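Local coordinates for protein P43 (Trichuris muris, PDB 6QIX) that is the major secreted protein of a whipworm parasite, tethers to matrix and inhibits the function of the host cytokine interleukin-13, at residues K255-K267 against W316-P329. Residues are numbered along the deposited sequence; the frame is centred on the assembly and turned at random.
Sequences KKDGCFPLKLGKK and WKRDGYAKMLMQLP
G258 lies against W316, F260 against G320, L264 against M324 and K266 against Q327, so the turn and strand of 255-267 run alongside helix 316-325 in the same chain direction. The type II turn from K256 to C259 rests on the W316 indole. G258 CA makes a CH-pi contact 3.4 Å from the centroid of the five-membered ring, almost on its normal. W316 CG sits between the backbone N and the carbonyl carbon (chi1 60°), which lays the indole face against this turn. At the ring edge, W316 NE1 donates to a water that in turn donates to D257 OD1.

One turn of helix further on, F260 lies flat on the backbone of G320. G320 has no side chain, and its CA is centred over one ring face, 3.5 Å from the centroid. P261 CD lies over the rim of the opposite face. The F260 edge points at the face of Y321 in a T-shaped pair, with planes at 71°. In the M324 conformer given, SD lies at another part of the F260 edge, 4.0 Å from F260 CE2, a Met-aromatic contact. The bend at chi3 (74°) of this conformer brings M324 CE close to L262 CD2 and L264 CD1. One water donates hydrogen bonds to both L262 O and G320 O, bridging strand and helix.

At the far end K266 extends past Q327, and K266 NZ donates to Q327 O at 2.8 Å, from above the carbonyl plane. Q327 folds back, and its NE2 bonds K323 O and E126.

The contact packs helix 315-325 along the second strand of the antiparallel hairpin 246-252/262-268 and its connecting loop. L262 and L264 also touch C216 of helix 205-216. C259, the last residue of the turn, is disulfide-bonded to C188, while Y321 reaches F304 of helix 292-310.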
loop_
_atom_site.group_PDB
_atom_site.type_symbol
_atom_site.label_atom_id
_atom_site.label_comp_id
_atom_site.label_asym_id
_atom_site.label_seq_id
_atom_site.Cartn_x
_atom_site.Cartn_y
_atom_site.Cartn_z
ATOM N N LYS A 255 12.801 -18.084 -6.300
ATOM C CA LYS A 255 11.462 -18.393 -6.774
ATOM C C LYS A 255 11.026 -19.731 -6.210
ATOM O O LYS A 255 11.846 -20.610 -5.905
ATOM C CB LYS A 255 11.409 -18.417 -8.303
ATOM C CG LYS A 255 11.389 -16.998 -8.926
ATOM C CD LYS A 255 11.233 -17.019 -10.447
ATOM C CE LYS A 255 12.395 -16.294 -11.129
ATOM N NZ LYS A 255 13.742 -16.836 -10.721
ATOM N N LYS A 256 9.713 -19.872 -6.066
ATOM C CA LYS A 256 9.091 -21.088 -5.584
ATOM C C LYS A 256 7.594 -20.916 -5.794
ATOM O O LYS A 256 7.062 -19.838 -5.530
ATOM C CB LYS A 256 9.398 -21.370 -4.109
ATOM C CG LYS A 256 9.044 -22.830 -3.716
ATOM C CD LYS A 256 9.335 -23.095 -2.254
ATOM C CE LYS A 256 8.821 -24.472 -1.839
ATOM N NZ LYS A 256 9.324 -24.828 -0.487
ATOM N N ASP A 257 6.917 -21.962 -6.266
ATOM C CA ASP A 257 5.496 -21.789 -6.515
ATOM C C ASP A 257 4.792 -21.345 -5.236
ATOM O O ASP A 257 5.068 -21.856 -4.143
ATOM C CB ASP A 257 4.871 -23.078 -7.037
ATOM C CG ASP A 257 3.410 -22.891 -7.447
ATOM O OD1 ASP A 257 3.129 -21.935 -8.210
ATOM O OD2 ASP A 257 2.549 -23.686 -6.995
ATOM N N GLY A 258 3.882 -20.374 -5.379
ATOM C CA GLY A 258 3.137 -19.842 -4.265
ATOM C C GLY A 258 3.847 -18.724 -3.545
ATOM O O GLY A 258 3.287 -18.159 -2.595
ATOM N N CYS A 259 5.045 -18.355 -3.995
ATOM C CA CYS A 259 5.891 -17.417 -3.263
ATOM C C CYS A 259 6.410 -16.358 -4.219
ATOM O O CYS A 259 7.250 -16.662 -5.076
ATOM C CB CYS A 259 7.089 -18.135 -2.619
ATOM S SG CYS A 259 6.695 -19.539 -1.528
ATOM N N PHE A 260 6.008 -15.107 -4.014
ATOM C CA PHE A 260 6.530 -14.087 -4.903
ATOM C C PHE A 260 7.929 -13.710 -4.427
ATOM O O PHE A 260 8.129 -13.534 -3.232
ATOM C CB PHE A 260 5.623 -12.835 -4.879
ATOM C CG PHE A 260 5.899 -11.877 -5.976
ATOM C CD1 PHE A 260 5.413 -12.117 -7.247
ATOM C CD2 PHE A 260 6.633 -10.719 -5.727
ATOM C CE1 PHE A 260 5.640 -11.223 -8.259
ATOM C CE2 PHE A 260 6.916 -9.839 -6.748
ATOM C CZ PHE A 260 6.397 -10.081 -8.011
ATOM N N PRO A 261 8.885 -13.516 -5.332
ATOM C CA PRO A 261 10.292 -13.404 -4.910
ATOM C C PRO A 261 10.785 -12.036 -4.450
ATOM O O PRO A 261 11.852 -11.975 -3.816
ATOM C CB PRO A 261 11.062 -13.806 -6.175
ATOM C CG PRO A 261 10.139 -13.367 -7.276
ATOM C CD PRO A 261 8.767 -13.679 -6.794
ATOM N N LEU A 262 10.104 -10.935 -4.770
ATOM C CA LEU A 262 10.648 -9.600 -4.498
ATOM C C LEU A 262 9.642 -8.749 -3.743
ATOM O O LEU A 262 8.490 -8.613 -4.168
ATOM C CB LEU A 262 11.010 -8.902 -5.787
ATOM C CG LEU A 262 11.720 -7.566 -5.640
ATOM C CD1 LEU A 262 13.099 -7.766 -5.012
ATOM C CD2 LEU A 262 11.795 -6.945 -7.012
ATOM N N LYS A 263 10.088 -8.164 -2.650
ATOM C CA LYS A 263 9.318 -7.245 -1.831
ATOM C C LYS A 263 10.024 -5.894 -1.898
ATOM O O LYS A 263 11.264 -5.853 -1.835
ATOM C CB LYS A 263 9.293 -7.766 -0.401
ATOM C CG LYS A 263 8.106 -7.410 0.400
ATOM C CD LYS A 263 8.509 -7.291 1.881
ATOM C CE LYS A 263 8.857 -8.657 2.476
ATOM N NZ LYS A 263 8.059 -8.964 3.725
ATOM N N LEU A 264 9.259 -4.814 -2.090
ATOM C CA LEU A 264 9.850 -3.481 -2.236
ATOM C C LEU A 264 9.299 -2.529 -1.181
ATOM O O LEU A 264 8.076 -2.504 -0.928
ATOM C CB LEU A 264 9.549 -2.861 -3.580
ATOM C CG LEU A 264 10.180 -3.194 -4.911
ATOM C CD1 LEU A 264 9.848 -2.048 -5.912
ATOM C CD2 LEU A 264 11.645 -3.448 -4.752
ATOM N N GLY A 265 10.196 -1.715 -0.606
ATOM C CA GLY A 265 9.786 -0.617 0.245
ATOM C C GLY A 265 10.142 0.687 -0.429
ATOM O O GLY A 265 11.008 0.723 -1.304
ATOM N N LYS A 266 9.431 1.755 -0.064
ATOM C CA LYS A 266 9.636 3.065 -0.659
ATOM C C LYS A 266 9.876 4.111 0.410
ATOM O O LYS A 266 9.423 3.994 1.548
ATOM C CB LYS A 266 8.425 3.388 -1.525
ATOM C CG LYS A 266 8.101 4.714 -1.776
ATOM C CD LYS A 266 6.712 4.880 -2.426
ATOM C CE LYS A 266 6.770 6.237 -3.189
ATOM N NZ LYS A 266 5.584 6.432 -3.994
ATOM N N LYS A 267 10.616 5.144 0.013
ATOM C CA LYS A 267 10.833 6.304 0.859
ATOM C C LYS A 267 10.884 7.530 -0.043
ATOM O O LYS A 267 11.794 7.654 -0.876
ATOM C CB LYS A 267 12.127 6.135 1.679
ATOM C CG LYS A 267 12.440 7.311 2.623
ATOM C CD LYS A 267 13.554 6.927 3.626
ATOM C CE LYS A 267 13.946 8.081 4.450
ATOM N NZ LYS A 267 15.077 8.798 3.862
ATOM N N TRP A 316 -1.179 -15.040 -5.818
ATOM C CA TRP A 316 0.066 -14.668 -5.116
ATOM C C TRP A 316 1.012 -13.897 -6.031
ATOM O O TRP A 316 1.777 -13.013 -5.582
ATOM C CB TRP A 316 0.761 -15.912 -4.542
ATOM C CG TRP A 316 1.172 -16.963 -5.572
ATOM C CD1 TRP A 316 0.466 -18.108 -5.936
ATOM C CD2 TRP A 316 2.364 -16.960 -6.358
ATOM N NE1 TRP A 316 1.146 -18.781 -6.919
ATOM C CE2 TRP A 316 2.318 -18.107 -7.188
ATOM C CE3 TRP A 316 3.476 -16.089 -6.439
ATOM C CZ2 TRP A 316 3.343 -18.412 -8.100
ATOM C CZ3 TRP A 316 4.484 -16.373 -7.329
ATOM C CH2 TRP A 316 4.415 -17.560 -8.161
ATOM N N LYS A 317 0.951 -14.197 -7.320
ATOM C CA LYS A 317 1.791 -13.514 -8.282
ATOM C C LYS A 317 1.198 -12.156 -8.646
ATOM O O LYS A 317 1.924 -11.149 -8.688
ATOM C CB LYS A 317 1.989 -14.394 -9.507
ATOM C CG LYS A 317 2.938 -13.783 -10.534
ATOM C CD LYS A 317 3.090 -14.628 -11.776
ATOM C CE LYS A 317 3.603 -16.007 -11.464
ATOM N NZ LYS A 317 4.462 -16.516 -12.571
ATOM N N ARG A 318 -0.124 -12.112 -8.912
ATOM C CA ARG A 318 -0.798 -10.826 -9.114
ATOM C C ARG A 318 -0.534 -9.872 -7.947
ATOM O O ARG A 318 -0.216 -8.690 -8.145
ATOM C CB ARG A 318 -2.295 -11.080 -9.277
ATOM C CG ARG A 318 -3.152 -9.863 -9.644
ATOM C CD ARG A 318 -3.688 -9.070 -8.393
ATOM N NE ARG A 318 -4.274 -9.971 -7.406
ATOM C CZ ARG A 318 -5.460 -10.554 -7.512
ATOM N NH1 ARG A 318 -6.222 -10.329 -8.565
ATOM N NH2 ARG A 318 -5.863 -11.417 -6.590
ATOM N N ASP A 319 -0.694 -10.364 -6.716
ATOM C CA ASP A 319 -0.513 -9.520 -5.537
ATOM C C ASP A 319 0.923 -9.014 -5.442
ATOM O O ASP A 319 1.178 -7.833 -5.109
ATOM C CB ASP A 319 -0.886 -10.313 -4.279
ATOM C CG ASP A 319 -2.399 -10.566 -4.157
ATOM O OD1 ASP A 319 -3.147 -9.845 -4.876
ATOM O OD2 ASP A 319 -2.822 -11.441 -3.331
ATOM N N GLY A 320 1.877 -9.878 -5.745
ATOM C CA GLY A 320 3.265 -9.456 -5.647
ATOM C C GLY A 320 3.592 -8.329 -6.600
ATOM O O GLY A 320 4.247 -7.376 -6.220
ATOM N N TYR A 321 3.148 -8.433 -7.868
ATOM C CA TYR A 321 3.334 -7.339 -8.803
ATOM C C TYR A 321 2.565 -6.110 -8.346
ATOM O O TYR A 321 3.069 -4.972 -8.427
ATOM C CB TYR A 321 2.877 -7.742 -10.202
ATOM C CG TYR A 321 3.873 -8.527 -11.015
ATOM C CD1 TYR A 321 5.099 -7.985 -11.392
ATOM C CD2 TYR A 321 3.584 -9.826 -11.423
ATOM C CE1 TYR A 321 6.003 -8.711 -12.139
ATOM C CE2 TYR A 321 4.492 -10.571 -12.168
ATOM C CZ TYR A 321 5.686 -10.004 -12.533
ATOM O OH TYR A 321 6.586 -10.740 -13.286
ATOM N N ALA A 322 1.333 -6.304 -7.870
ATOM C CA ALA A 322 0.502 -5.150 -7.558
ATOM C C ALA A 322 1.109 -4.358 -6.396
ATOM O O ALA A 322 1.002 -3.140 -6.357
ATOM C CB ALA A 322 -0.920 -5.594 -7.228
ATOM N N LYS A 323 1.685 -5.045 -5.396
ATOM C CA LYS A 323 2.294 -4.322 -4.282
ATOM C C LYS A 323 3.425 -3.424 -4.753
ATOM O O LYS A 323 3.607 -2.318 -4.208
ATOM C CB LYS A 323 2.775 -5.312 -3.204
ATOM C CG LYS A 323 1.614 -5.955 -2.441
ATOM C CD LYS A 323 2.095 -7.049 -1.499
ATOM C CE LYS A 323 1.020 -7.864 -0.992
ATOM N NZ LYS A 323 1.596 -8.914 -0.046
ATOM N N MET A 324 4.190 -3.861 -5.755
ATOM C CA MET A 324 5.225 -3.009 -6.334
ATOM C C MET A 324 4.597 -1.835 -7.095
ATOM O O MET A 324 5.017 -0.677 -6.938
ATOM C CB MET A 324 6.138 -3.844 -7.256
ATOM C CG MET A 324 6.879 -5.004 -6.573
ATOM S SD MET A 324 7.868 -6.027 -7.722
ATOM C CE MET A 324 9.261 -4.950 -8.071
ATOM N N LEU A 325 3.573 -2.118 -7.904
ATOM C CA LEU A 325 2.912 -1.064 -8.691
ATOM C C LEU A 325 2.313 0.002 -7.778
ATOM O O LEU A 325 2.302 1.196 -8.133
ATOM C CB LEU A 325 1.867 -1.712 -9.609
ATOM C CG LEU A 325 1.440 -1.007 -10.876
ATOM C CD1 LEU A 325 2.622 -0.770 -11.794
ATOM C CD2 LEU A 325 0.371 -1.824 -11.603
ATOM N N MET A 326 1.817 -0.394 -6.600
ATOM C CA MET A 326 1.320 0.599 -5.649
ATOM C C MET A 326 2.381 1.615 -5.225
ATOM O O MET A 326 2.015 2.621 -4.619
ATOM C CB MET A 326 0.727 -0.056 -4.379
ATOM C CG MET A 326 -0.589 -0.748 -4.678
ATOM S SD MET A 326 -1.980 0.188 -4.955
ATOM C CE MET A 326 -2.152 1.084 -3.427
ATOM N N GLN A 327 3.662 1.322 -5.440
ATOM C CA GLN A 327 4.728 2.221 -5.005
ATOM C C GLN A 327 4.984 3.329 -6.004
ATOM O O GLN A 327 5.744 4.254 -5.705
ATOM C CB GLN A 327 6.036 1.464 -4.776
ATOM C CG GLN A 327 5.915 0.265 -3.906
ATOM C CD GLN A 327 5.238 0.528 -2.616
ATOM O OE1 GLN A 327 5.509 1.520 -1.931
ATOM N NE2 GLN A 327 4.363 -0.407 -2.225
ATOM N N LEU A 328 4.363 3.283 -7.184
ATOM C CA LEU A 328 4.552 4.381 -8.126
ATOM C C LEU A 328 4.021 5.688 -7.532
ATOM O O LEU A 328 3.058 5.688 -6.761
ATOM C CB LEU A 328 3.853 4.098 -9.442
ATOM C CG LEU A 328 4.615 3.069 -10.288
ATOM C CD1 LEU A 328 3.762 2.712 -11.501
ATOM C CD2 LEU A 328 5.990 3.589 -10.766
ATOM N N PRO A 329 4.584 6.813 -7.923
ATOM C CA PRO A 329 4.066 8.101 -7.451
ATOM C C PRO A 329 2.620 8.320 -7.868
ATOM O O PRO A 329 2.258 8.094 -9.012
ATOM C CB PRO A 329 4.998 9.121 -8.127
ATOM C CG PRO A 329 6.256 8.333 -8.501
ATOM C CD PRO A 329 5.758 6.949 -8.809
HETATM O O HOH W 1 0.406 -21.141 -8.086
HETATM O O HOH W 2 5.987 -7.542 -3.955
HETATM O O HOH W 3 2.588 5.900 -3.961
HETATM O O HOH W 4 6.447 1.180 0.809
#